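PDB 5XOM: glycosaminoglycan xylosylkinase from Hydra vulgaris, which probably phosphorylates the xylose of glycosaminoglycan linkage regions, as expected of a sugar kinase of the Fam20 family. Local coordinates for residues A[51-56]-A[104-109]; A[147-152]-A[292-297]; A[216-221]-A[282-287]. One frame throughout, in Å; residues are numbered along the deposited sequence.

Contact 1. Residues A[51-56]-A[104-109]; sequences DVWHDM and QIQNVV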
loop_
_atom_site.group_PDB
_atom_site.type_symbol
_atom_site.label_atom_id
_atom_site.label_comp_id
_atom_site.label_asym_id
_atom_site.label_seq_id
_atom_site.Cartn_x
_atom_site.Cartn_y
_atom_site.Cartn_z
ATOM N N ASP A 51 14.804 0.200 1.733
ATOM C CA ASP A 51 14.282 -1.133 1.452
ATOM C C ASP A 51 12.883 -1.060 0.850
ATOM O O ASP A 51 12.534 -1.866 -0.021
ATOM C CB ASP A 51 14.280 -1.976 2.726
ATOM C CG ASP A 51 15.679 -2.384 3.161
ATOM O OD1 ASP A 51 16.521 -2.691 2.286
ATOM O OD2 ASP A 51 15.933 -2.403 4.382
ATOM N N VAL A 52 12.062 -0.112 1.313
ATOM C CA VAL A 52 10.754 0.105 0.700
ATOM C C VAL A 52 10.905 0.407 -0.785
ATOM O O VAL A 52 10.142 -0.098 -1.618
ATOM C CB VAL A 52 9.997 1.227 1.432
ATOM C CG1 VAL A 52 8.673 1.517 0.736
ATOM C CG2 VAL A 52 9.774 0.844 2.896
ATOM N N TRP A 53 11.889 1.241 -1.136
ATOM C CA TRP A 53 12.151 1.567 -2.536
ATOM C C TRP A 53 12.591 0.334 -3.316
ATOM O O TRP A 53 12.073 0.056 -4.404
ATOM C CB TRP A 53 13.210 2.674 -2.611
ATOM C CG TRP A 53 13.814 2.960 -3.976
ATOM C CD1 TRP A 53 15.142 3.116 -4.261
ATOM C CD2 TRP A 53 13.117 3.151 -5.218
ATOM N NE1 TRP A 53 15.319 3.383 -5.597
ATOM C CE2 TRP A 53 14.092 3.412 -6.208
ATOM C CE3 TRP A 53 11.768 3.124 -5.591
ATOM C CZ2 TRP A 53 13.760 3.647 -7.544
ATOM C CZ3 TRP A 53 11.438 3.353 -6.922
ATOM C CH2 TRP A 53 12.434 3.611 -7.882
ATOM N N HIS A 54 13.543 -0.427 -2.773
ATOM C CA HIS A 54 14.059 -1.581 -3.505
ATOM C C HIS A 54 12.989 -2.645 -3.712
ATOM O O HIS A 54 12.982 -3.317 -4.748
ATOM C CB HIS A 54 15.263 -2.176 -2.775
ATOM C CG HIS A 54 16.486 -1.312 -2.814
ATOM N ND1 HIS A 54 17.758 -1.817 -2.650
ATOM C CD2 HIS A 54 16.632 0.023 -2.991
ATOM C CE1 HIS A 54 18.634 -0.832 -2.730
ATOM N NE2 HIS A 54 17.977 0.296 -2.934
ATOM N N ASP A 55 12.078 -2.809 -2.754
ATOM C CA ASP A 55 11.081 -3.873 -2.814
ATOM C C ASP A 55 9.822 -3.510 -3.592
ATOM O O ASP A 55 9.048 -4.416 -3.923
ATOM C CB ASP A 55 10.662 -4.298 -1.404
ATOM C CG ASP A 55 11.786 -4.948 -0.628
ATOM O OD1 ASP A 55 12.726 -5.481 -1.260
ATOM O OD2 ASP A 55 11.720 -4.928 0.618
ATOM N N MET A 56 9.574 -2.232 -3.880
ATOM C CA MET A 56 8.328 -1.888 -4.551
ATOM C C MET A 56 8.413 -2.014 -6.067
ATOM O O MET A 56 7.370 -2.053 -6.726
ATOM C CB MET A 56 7.869 -0.465 -4.169
ATOM C CG MET A 56 8.570 0.681 -4.890
ATOM S SD MET A 56 7.773 2.297 -4.626
ATOM C CE MET A 56 7.814 2.448 -2.839
ATOM N N GLN A 104 22.127 1.046 4.112
ATOM C CA GLN A 104 22.811 1.024 2.829
ATOM C C GLN A 104 22.762 2.429 2.234
ATOM O O GLN A 104 21.861 3.215 2.540
ATOM C CB GLN A 104 22.157 0.011 1.888
ATOM C CG GLN A 104 20.634 0.042 1.991
ATOM C CD GLN A 104 19.930 -0.867 1.001
ATOM O OE1 GLN A 104 20.541 -1.391 0.066
ATOM N NE2 GLN A 104 18.632 -1.073 1.215
ATOM N N ILE A 105 23.738 2.749 1.394
ATOM C CA ILE A 105 23.798 4.065 0.765
ATOM C C ILE A 105 22.809 4.117 -0.393
ATOM O O ILE A 105 22.677 3.156 -1.158
ATOM C CB ILE A 105 25.233 4.364 0.292
ATOM C CG1 ILE A 105 26.186 4.433 1.489
ATOM C CG2 ILE A 105 25.284 5.648 -0.503
ATOM C CD1 ILE A 105 25.842 5.519 2.490
ATOM N N GLN A 106 22.100 5.240 -0.526
ATOM C CA GLN A 106 21.154 5.445 -1.618
ATOM C C GLN A 106 21.562 6.670 -2.423
ATOM O O GLN A 106 21.573 7.788 -1.897
ATOM C CB GLN A 106 19.727 5.604 -1.095
ATOM C CG GLN A 106 18.723 5.912 -2.192
ATOM C CD GLN A 106 18.594 4.776 -3.193
ATOM O OE1 GLN A 106 18.260 3.648 -2.832
ATOM N NE2 GLN A 106 18.870 5.067 -4.454
ATOM N N ASN A 107 21.868 6.467 -3.700
ATOM C CA ASN A 107 22.266 7.556 -4.579
ATOM C C ASN A 107 21.055 8.260 -5.187
ATOM O O ASN A 107 20.007 7.649 -5.426
ATOM C CB ASN A 107 23.186 7.040 -5.681
ATOM C CG ASN A 107 24.571 6.727 -5.165
ATOM O OD1 ASN A 107 24.910 7.061 -4.029
ATOM N ND2 ASN A 107 25.381 6.082 -5.992
ATOM N N VAL A 108 21.204 9.572 -5.405
ATOM C CA VAL A 108 20.219 10.382 -6.112
ATOM C C VAL A 108 20.928 11.279 -7.117
ATOM O O VAL A 108 22.099 11.635 -6.949
ATOM C CB VAL A 108 19.353 11.243 -5.157
ATOM C CG1 VAL A 108 18.491 10.359 -4.264
ATOM C CG2 VAL A 108 20.222 12.195 -4.328
ATOM N N VAL A 109 20.216 11.611 -8.187
ATOM C CA VAL A 109 20.594 12.714 -9.063
ATOM C C VAL A 109 20.087 14.010 -8.443
ATOM O O VAL A 109 18.962 14.064 -7.931
ATOM C CB VAL A 109 20.011 12.505 -10.474
ATOM C CG1 VAL A 109 20.300 13.713 -11.368
ATOM C CG2 VAL A 109 20.538 11.217 -11.094
#

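Contact 2. Residues A[147-152]-A[292-297]; sequences FYRAPP and VIHLDN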
loop_
_atom_site.group_PDB
_atom_site.type_symbol
_atom_site.label_atom_id
_atom_site.label_comp_id
_atom_site.label_asym_id
_atom_site.label_seq_id
_atom_site.Cartn_x
_atom_site.Cartn_y
_atom_site.Cartn_z
ATOM N N PHE A 147 0.411 5.650 -14.443
ATOM C CA PHE A 147 1.500 5.017 -15.183
ATOM C C PHE A 147 2.475 4.316 -14.238
ATOM O O PHE A 147 2.899 3.188 -14.502
ATOM C CB PHE A 147 2.231 6.051 -16.045
ATOM C CG PHE A 147 1.448 6.514 -17.241
ATOM C CD1 PHE A 147 0.823 5.603 -18.077
ATOM C CD2 PHE A 147 1.336 7.863 -17.532
ATOM C CE1 PHE A 147 0.102 6.028 -19.183
ATOM C CE2 PHE A 147 0.620 8.294 -18.639
ATOM C CZ PHE A 147 0.001 7.372 -19.462
ATOM N N TYR A 148 2.850 4.981 -13.141
ATOM C CA TYR A 148 3.753 4.432 -12.126
ATOM C C TYR A 148 5.099 3.996 -12.720
ATOM O O TYR A 148 5.675 2.983 -12.323
ATOM C CB TYR A 148 3.087 3.279 -11.356
ATOM C CG TYR A 148 1.844 3.715 -10.586
ATOM C CD1 TYR A 148 1.951 4.520 -9.456
ATOM C CD2 TYR A 148 0.570 3.334 -10.997
ATOM C CE1 TYR A 148 0.830 4.935 -8.760
ATOM C CE2 TYR A 148 -0.562 3.745 -10.302
ATOM C CZ TYR A 148 -0.424 4.544 -9.188
ATOM O OH TYR A 148 -1.543 4.958 -8.503
ATOM N N ARG A 149 5.629 4.792 -13.653
ATOM C CA ARG A 149 6.874 4.496 -14.356
ATOM C C ARG A 149 7.982 5.499 -14.094
ATOM O O ARG A 149 8.993 5.479 -14.813
ATOM C CB ARG A 149 6.625 4.438 -15.855
ATOM C CG ARG A 149 5.581 3.466 -16.163
ATOM C CD ARG A 149 5.099 3.484 -17.576
ATOM N NE ARG A 149 3.812 2.822 -17.522
ATOM C CZ ARG A 149 3.040 2.560 -18.553
ATOM N NH1 ARG A 149 3.394 2.874 -19.805
ATOM N NH2 ARG A 149 1.890 1.947 -18.329
ATOM N N ALA A 150 7.796 6.408 -13.146
ATOM C CA ALA A 150 8.769 7.445 -12.854
ATOM C C ALA A 150 9.398 7.216 -11.485
ATOM O O ALA A 150 8.671 6.941 -10.523
ATOM C CB ALA A 150 8.105 8.827 -12.893
ATOM N N PRO A 151 10.721 7.312 -11.367
ATOM C CA PRO A 151 11.377 7.184 -10.072
ATOM C C PRO A 151 10.957 8.374 -9.127
ATOM O O PRO A 151 10.693 9.460 -9.627
ATOM C CB PRO A 151 12.870 7.244 -10.381
ATOM C CG PRO A 151 13.001 7.345 -11.844
ATOM C CD PRO A 151 11.672 7.564 -12.468
ATOM N N PRO A 152 10.909 8.100 -7.841
ATOM C CA PRO A 152 10.543 9.179 -6.883
ATOM C C PRO A 152 11.435 10.413 -6.991
ATOM O O PRO A 152 12.655 10.322 -7.144
ATOM C CB PRO A 152 10.700 8.491 -5.521
ATOM C CG PRO A 152 10.453 7.036 -5.792
ATOM C CD PRO A 152 10.757 6.759 -7.254
ATOM N N VAL A 292 9.044 0.699 -20.805
ATOM C CA VAL A 292 9.692 1.996 -20.977
ATOM C C VAL A 292 9.389 2.862 -19.762
ATOM O O VAL A 292 8.229 3.000 -19.351
ATOM C CB VAL A 292 9.209 2.672 -22.270
ATOM C CG1 VAL A 292 9.898 4.030 -22.474
ATOM C CG2 VAL A 292 9.411 1.750 -23.462
ATOM N N ILE A 293 10.436 3.433 -19.155
ATOM C CA ILE A 293 10.277 4.169 -17.908
ATOM C C ILE A 293 10.376 5.658 -18.195
ATOM O O ILE A 293 11.006 6.097 -19.162
ATOM C CB ILE A 293 11.296 3.742 -16.828
ATOM C CG1 ILE A 293 12.735 3.906 -17.323
ATOM C CG2 ILE A 293 11.033 2.318 -16.370
ATOM C CD1 ILE A 293 13.767 3.640 -16.248
ATOM N N HIS A 294 9.736 6.444 -17.330
ATOM C CA HIS A 294 9.722 7.902 -17.437
ATOM C C HIS A 294 10.885 8.447 -16.621
ATOM O O HIS A 294 10.741 8.977 -15.514
ATOM C CB HIS A 294 8.392 8.461 -16.979
ATOM C CG HIS A 294 7.230 7.991 -17.843
ATOM N ND1 HIS A 294 5.910 7.991 -17.388
ATOM C CD2 HIS A 294 7.212 7.525 -19.121
ATOM C CE1 HIS A 294 5.141 7.539 -18.353
ATOM N NE2 HIS A 294 5.906 7.253 -19.401
ATOM N N LEU A 295 12.075 8.319 -17.194
ATOM C CA LEU A 295 13.312 8.744 -16.552
ATOM C C LEU A 295 13.852 9.971 -17.283
ATOM O O LEU A 295 13.810 10.037 -18.518
ATOM C CB LEU A 295 14.316 7.586 -16.541
ATOM C CG LEU A 295 15.713 7.830 -15.999
ATOM C CD1 LEU A 295 15.580 8.229 -14.547
ATOM C CD2 LEU A 295 16.506 6.534 -16.118
ATOM N N ASP A 296 14.310 10.957 -16.508
ATOM C CA ASP A 296 14.730 12.265 -17.002
ATOM C C ASP A 296 13.585 12.972 -17.719
ATOM O O ASP A 296 13.511 12.974 -18.953
ATOM C CB ASP A 296 15.943 12.147 -17.933
ATOM C CG ASP A 296 16.515 13.508 -18.345
ATOM O OD1 ASP A 296 17.625 13.530 -18.925
ATOM O OD2 ASP A 296 15.878 14.558 -18.088
ATOM N N ASN A 297 12.697 13.595 -16.950
ATOM C CA ASN A 297 11.544 14.301 -17.493
ATOM C C ASN A 297 11.680 15.812 -17.356
ATOM O O ASN A 297 10.673 16.527 -17.410
ATOM C CB ASN A 297 10.263 13.818 -16.810
ATOM C CG ASN A 297 10.155 12.305 -16.774
ATOM O OD1 ASN A 297 10.323 11.638 -17.793
ATOM N ND2 ASN A 297 9.873 11.753 -15.590
HETATM O O HOH W 1 6.001 3.461 -21.012
#

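Contact 3. Residues A[216-221]-A[282-287]; sequences EKWPVL and EYIENE. With NAG (2-acetamido-2-deoxy-beta-D-glucopyranose), chain D.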
loop_
_atom_site.group_PDB
_atom_site.type_symbol
_atom_site.label_atom_id
_atom_site.label_comp_id
_atom_site.label_asym_id
_atom_site.label_seq_id
_atom_site.Cartn_x
_atom_site.Cartn_y
_atom_site.Cartn_z
ATOM N N GLU A 216 20.531 -1.652 -8.419
ATOM C CA GLU A 216 21.351 -2.376 -9.386
ATOM C C GLU A 216 20.610 -3.560 -9.991
ATOM O O GLU A 216 20.873 -3.937 -11.139
ATOM C CB GLU A 216 22.643 -2.848 -8.722
ATOM C CG GLU A 216 23.869 -2.059 -9.131
ATOM C CD GLU A 216 25.122 -2.535 -8.424
ATOM O OE1 GLU A 216 26.032 -1.705 -8.206
ATOM O OE2 GLU A 216 25.190 -3.736 -8.083
ATOM N N LYS A 217 19.692 -4.161 -9.233
ATOM C CA LYS A 217 18.888 -5.275 -9.730
ATOM C C LYS A 217 18.068 -4.903 -10.966
ATOM O O LYS A 217 17.628 -5.797 -11.698
ATOM C CB LYS A 217 18.004 -5.787 -8.581
ATOM C CG LYS A 217 16.832 -6.678 -8.953
ATOM C CD LYS A 217 16.193 -7.232 -7.687
ATOM C CE LYS A 217 14.783 -7.743 -7.911
ATOM N NZ LYS A 217 13.868 -7.231 -6.850
ATOM N N TRP A 218 17.887 -3.611 -11.240
ATOM C CA TRP A 218 17.065 -3.136 -12.351
ATOM C C TRP A 218 17.909 -2.300 -13.304
ATOM O O TRP A 218 17.804 -1.065 -13.326
ATOM C CB TRP A 218 15.875 -2.332 -11.838
ATOM C CG TRP A 218 14.951 -3.159 -11.030
ATOM C CD1 TRP A 218 14.871 -3.218 -9.667
ATOM C CD2 TRP A 218 13.978 -4.083 -11.532
ATOM N NE1 TRP A 218 13.893 -4.112 -9.290
ATOM C CE2 TRP A 218 13.331 -4.656 -10.417
ATOM C CE3 TRP A 218 13.582 -4.469 -12.816
ATOM C CZ2 TRP A 218 12.313 -5.596 -10.550
ATOM C CZ3 TRP A 218 12.573 -5.406 -12.946
ATOM C CH2 TRP A 218 11.950 -5.960 -11.820
ATOM N N PRO A 219 18.761 -2.937 -14.102
ATOM C CA PRO A 219 19.541 -2.185 -15.088
ATOM C C PRO A 219 18.646 -1.610 -16.177
ATOM O O PRO A 219 17.589 -2.154 -16.507
ATOM C CB PRO A 219 20.506 -3.234 -15.652
ATOM C CG PRO A 219 19.803 -4.528 -15.447
ATOM C CD PRO A 219 19.037 -4.383 -14.164
ATOM N N VAL A 220 19.086 -0.487 -16.732
ATOM C CA VAL A 220 18.321 0.269 -17.713
ATOM C C VAL A 220 19.022 0.171 -19.061
ATOM O O VAL A 220 20.240 0.366 -19.148
ATOM C CB VAL A 220 18.162 1.735 -17.271
ATOM C CG1 VAL A 220 17.630 2.570 -18.401
ATOM C CG2 VAL A 220 17.229 1.817 -16.073
ATOM N N LEU A 221 18.258 -0.143 -20.104
ATOM C CA LEU A 221 18.760 -0.186 -21.471
ATOM C C LEU A 221 18.150 0.951 -22.280
ATOM O O LEU A 221 16.988 1.315 -22.079
ATOM C CB LEU A 221 18.453 -1.532 -22.133
ATOM C CG LEU A 221 19.213 -2.731 -21.559
ATOM C CD1 LEU A 221 18.700 -4.026 -22.158
ATOM C CD2 LEU A 221 20.716 -2.578 -21.808
ATOM N N GLU A 282 14.397 4.774 -22.504
ATOM C CA GLU A 282 15.046 3.817 -21.624
ATOM C C GLU A 282 14.000 2.874 -21.045
ATOM O O GLU A 282 12.849 3.263 -20.821
ATOM C CB GLU A 282 15.809 4.537 -20.503
ATOM C CG GLU A 282 17.031 5.304 -20.998
ATOM C CD GLU A 282 17.623 6.233 -19.951
ATOM O OE1 GLU A 282 18.715 5.922 -19.429
ATOM O OE2 GLU A 282 17.002 7.277 -19.651
ATOM N N TYR A 283 14.409 1.628 -20.802
ATOM C CA TYR A 283 13.470 0.613 -20.350
ATOM C C TYR A 283 14.159 -0.368 -19.412
ATOM O O TYR A 283 15.380 -0.537 -19.454
ATOM C CB TYR A 283 12.834 -0.126 -21.537
ATOM C CG TYR A 283 13.784 -0.930 -22.403
ATOM C CD1 TYR A 283 14.479 -0.332 -23.451
ATOM C CD2 TYR A 283 13.950 -2.294 -22.204
ATOM C CE1 TYR A 283 15.336 -1.075 -24.263
ATOM C CE2 TYR A 283 14.801 -3.046 -23.011
ATOM C CZ TYR A 283 15.490 -2.431 -24.036
ATOM O OH TYR A 283 16.333 -3.178 -24.829
ATOM N N ILE A 284 13.360 -0.986 -18.541
ATOM C CA ILE A 284 13.811 -2.079 -17.693
ATOM C C ILE A 284 13.302 -3.378 -18.300
ATOM O O ILE A 284 12.377 -3.391 -19.117
ATOM C CB ILE A 284 13.335 -1.928 -16.227
ATOM C CG1 ILE A 284 11.807 -1.847 -16.162
ATOM C CG2 ILE A 284 13.984 -0.708 -15.575
ATOM C CD1 ILE A 284 11.243 -1.847 -14.740
ATOM N N GLU A 285 13.912 -4.493 -17.903
ATOM C CA GLU A 285 13.564 -5.771 -18.514
ATOM C C GLU A 285 14.032 -6.911 -17.620
ATOM O O GLU A 285 15.118 -6.850 -17.040
ATOM C CB GLU A 285 14.178 -5.885 -19.915
ATOM C CG GLU A 285 13.772 -7.136 -20.682
ATOM C CD GLU A 285 14.241 -7.091 -22.126
ATOM O OE1 GLU A 285 15.463 -7.083 -22.342
ATOM O OE2 GLU A 285 13.394 -7.063 -23.043
ATOM N N ASN A 286 13.195 -7.934 -17.499
ATOM C CA ASN A 286 13.582 -9.190 -16.866
ATOM C C ASN A 286 12.815 -10.318 -17.555
ATOM O O ASN A 286 12.317 -10.153 -18.674
ATOM C CB ASN A 286 13.369 -9.122 -15.341
ATOM C CG ASN A 286 11.907 -8.994 -14.945
ATOM O OD1 ASN A 286 10.997 -9.193 -15.751
ATOM N ND2 ASN A 286 11.679 -8.669 -13.682
ATOM N N GLU A 287 12.732 -11.474 -16.897
ATOM C CA GLU A 287 12.070 -12.623 -17.503
ATOM C C GLU A 287 10.569 -12.422 -17.718
ATOM O O GLU A 287 9.994 -13.104 -18.569
ATOM C CB GLU A 287 12.314 -13.882 -16.663
ATOM C CG GLU A 287 11.606 -13.895 -15.317
ATOM C CD GLU A 287 12.048 -15.051 -14.438
ATOM O OE1 GLU A 287 13.003 -15.759 -14.824
ATOM O OE2 GLU A 287 11.438 -15.252 -13.364
HETATM C C1 NAG D . 8.228 -12.653 -12.173
HETATM C C2 NAG D . 7.802 -14.002 -11.533
HETATM C C3 NAG D . 8.639 -14.262 -10.265
HETATM C C4 NAG D . 10.132 -14.064 -10.518
HETATM C C5 NAG D . 10.384 -12.723 -11.196
HETATM C C6 NAG D . 11.822 -12.516 -11.611
HETATM C C7 NAG D . 5.652 -15.135 -11.115
HETATM C C8 NAG D . 4.213 -14.955 -10.730
HETATM N N2 NAG D . 6.383 -14.014 -11.198
HETATM O O3 NAG D . 8.398 -15.569 -9.756
HETATM O O4 NAG D . 10.841 -14.076 -9.284
HETATM O O5 NAG D . 9.612 -12.658 -12.395
HETATM O O6 NAG D . 11.947 -11.379 -12.457
HETATM O O7 NAG D . 6.128 -16.242 -11.357
HETATM O O HOH W 2 16.128 -3.956 -15.818
HETATM O O HOH W 3 17.110 -3.230 -19.223
#

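Contact 1. Residues A[51-56]-A[104-109]
His54 and Trp53 on helix 49-56 meet Gln106 at the start of strand 106-112, a central strand of the five-stranded antiparallel sheet, a sheet consistent with the N-lobe sheet of the protein kinase fold. The one hydrogen bond across the contact is weak: His54 NE2 donates to Gln106 OE1 over 3.4 Å. The acceptor lies in the plane of the imidazole, at its edge, while the amide is turned 87° from the ring.

The same oxygen approaches the indole in its plane, with Gln106 OE1 3.5 Å from Trp53 CD1. The indole nitrogen beside this carbon is hydrogen-bonded to the carbonyl of Trp213.

Two further approaches involve Gln104. Asp51 OD1 comes within 2.9 Å of Gln104 NE2, but the angle is too poor for a hydrogen bond. Gln104 and His54 reach for each other tip to tip, a plain contact with Gln104 OE1 3.4 Å from His54 CE1.

A bend at chi2 (64°) carries CD of Gln106 off the line of its chain. The amide is then held within its own segment: Gln106 NE2 donates to Asn107 O at 3.0 Å, in the carbonyl plane and on a lone pair.

Contact 2. Residues A[147-152]-A[292-297]
The imidazole of His294 meets Arg149 over one face and Phe147 at its edge. Arg149 CB lies 4.1 Å from the ring centroid and 18° off the ring normal, which is CH-pi geometry. With Phe147 the ring forms an offset edge-to-face pair, planes 88° apart, and His294 CE1 comes to 3.9 Å from Phe147 CD2. Chi1 of His294 (-63°) sets CG beside its own backbone nitrogen, anti to the carbonyl carbon.

Arg149 runs extended from CG to NE. Its CD brushes the carbonyl of Val292, and beyond it a water bridges the segments, accepting from Arg149 NH1 at 2.9 Å and donating to Val292 O. The guanidinium is steadied from its own segment too, since Arg149 NE donates to Phe147 O at 3.2 Å and Phe147 CD1 stands over its centre.

The backbones are joined by His294 N donating to Arg149 O at 2.8 Å, with the donor above the carbonyl plane. His294 is the centre of an inverse gamma turn, and its own carbonyl accepts from Asn297 ND2 at 2.9 Å, while Asn297 OD1 accepts from Arg278. The place of this turn is consistent with the kinase segment that carries the DFG motif. Farther along, Pro151 CG packs on Leu295 CD1 at 3.8 Å, the side chains crossing at about a right angle.

Both ring nitrogens of His294 are bonded, ND1 to Asp142 of helix 132-144 and NE2 to Thr266 of helix 259-273, where Phe269 also stacks on it; Arg149 pairs with Asp265 of that second helix. The contact thus joins the loop between helix 132-144 and strand 153-159 to the turn after strand 289-292, and binds both to helix 259-273.

Contact 3. Residues A[216-221]-A[282-287]
Leu221 and Tyr283 form an antiparallel hydrogen-bonded pair. Leu221 N donates to Tyr283 O at 3.0 Å, nearly straight, and Tyr283 N returns a bond to Leu221 O at 2.9 Å. Their side chains lie on the same face of the sheet: Leu221 CB sits over one face of the phenol, 4.0 Å from its centroid and 25° off the normal, while Leu221 CD1 extends toward the hydroxyl end. Chi1 of Tyr283 (64°) places CG between its backbone nitrogen and carbonyl carbon.

Val220 turns its methyls to two neighbours. CG1 presses on Glu282 CB at 3.4 Å, and CG2 meets Ile284 CG2. Past it, Trp218 CE3 touches Ile284 CD1 at 4.0 Å, and Trp218 CH2 lies 3.3 Å from Asn286 ND2, with the amide plane turned 45° from the indole.

Around these groups, one water donates both to Pro219 O and to Tyr283 O. Arg259 makes a cation-pi contact with the Tyr283 ring, and Asn286 OD1 accepts from the backbone of Asn288. An alanine at Tyr283 would probably leave Leu221 CB and CD1 without the ring they pack on, and Arg259 without its cation-pi partner.

Toward the tip, Asn286 ND2 approaches O6 of the N-acetylglucosamine at 3.0 Å; this sugar belongs to a glycan on the protein and does not mark a binding pocket. The pairing makes strand 221-224 an outer strand of a three-stranded antiparallel sheet with the hairpin 280-286/289-292, an arrangement consistent with the kinase linker after the N-lobe sheet lying against the beta7-beta8 hairpin of the C-lobe.

Overall arrangement
From the N terminus, contact 1 closes first, bringing helix 49-56 to the start of strand 106-112 across a loop that holds helix 67-79 and two strands. Contact 2 opens later, at 147-152, and closes only at 292-297; contact 3 (216-221 with 282-287) falls entirely within that span, so the two nest and none of the three cross. Contacts 2 and 3 meet through a probable hydrogen bond, Ile293 N to Glu282 O at 2.9 Å, across the hairpin. Contacts 1 and 2 touch where Trp53 CZ3 packs on Pro152 CD at 3.5 Å. Together they tie the N-terminal helix and five-stranded sheet to the three-stranded sheet and helix 259-273.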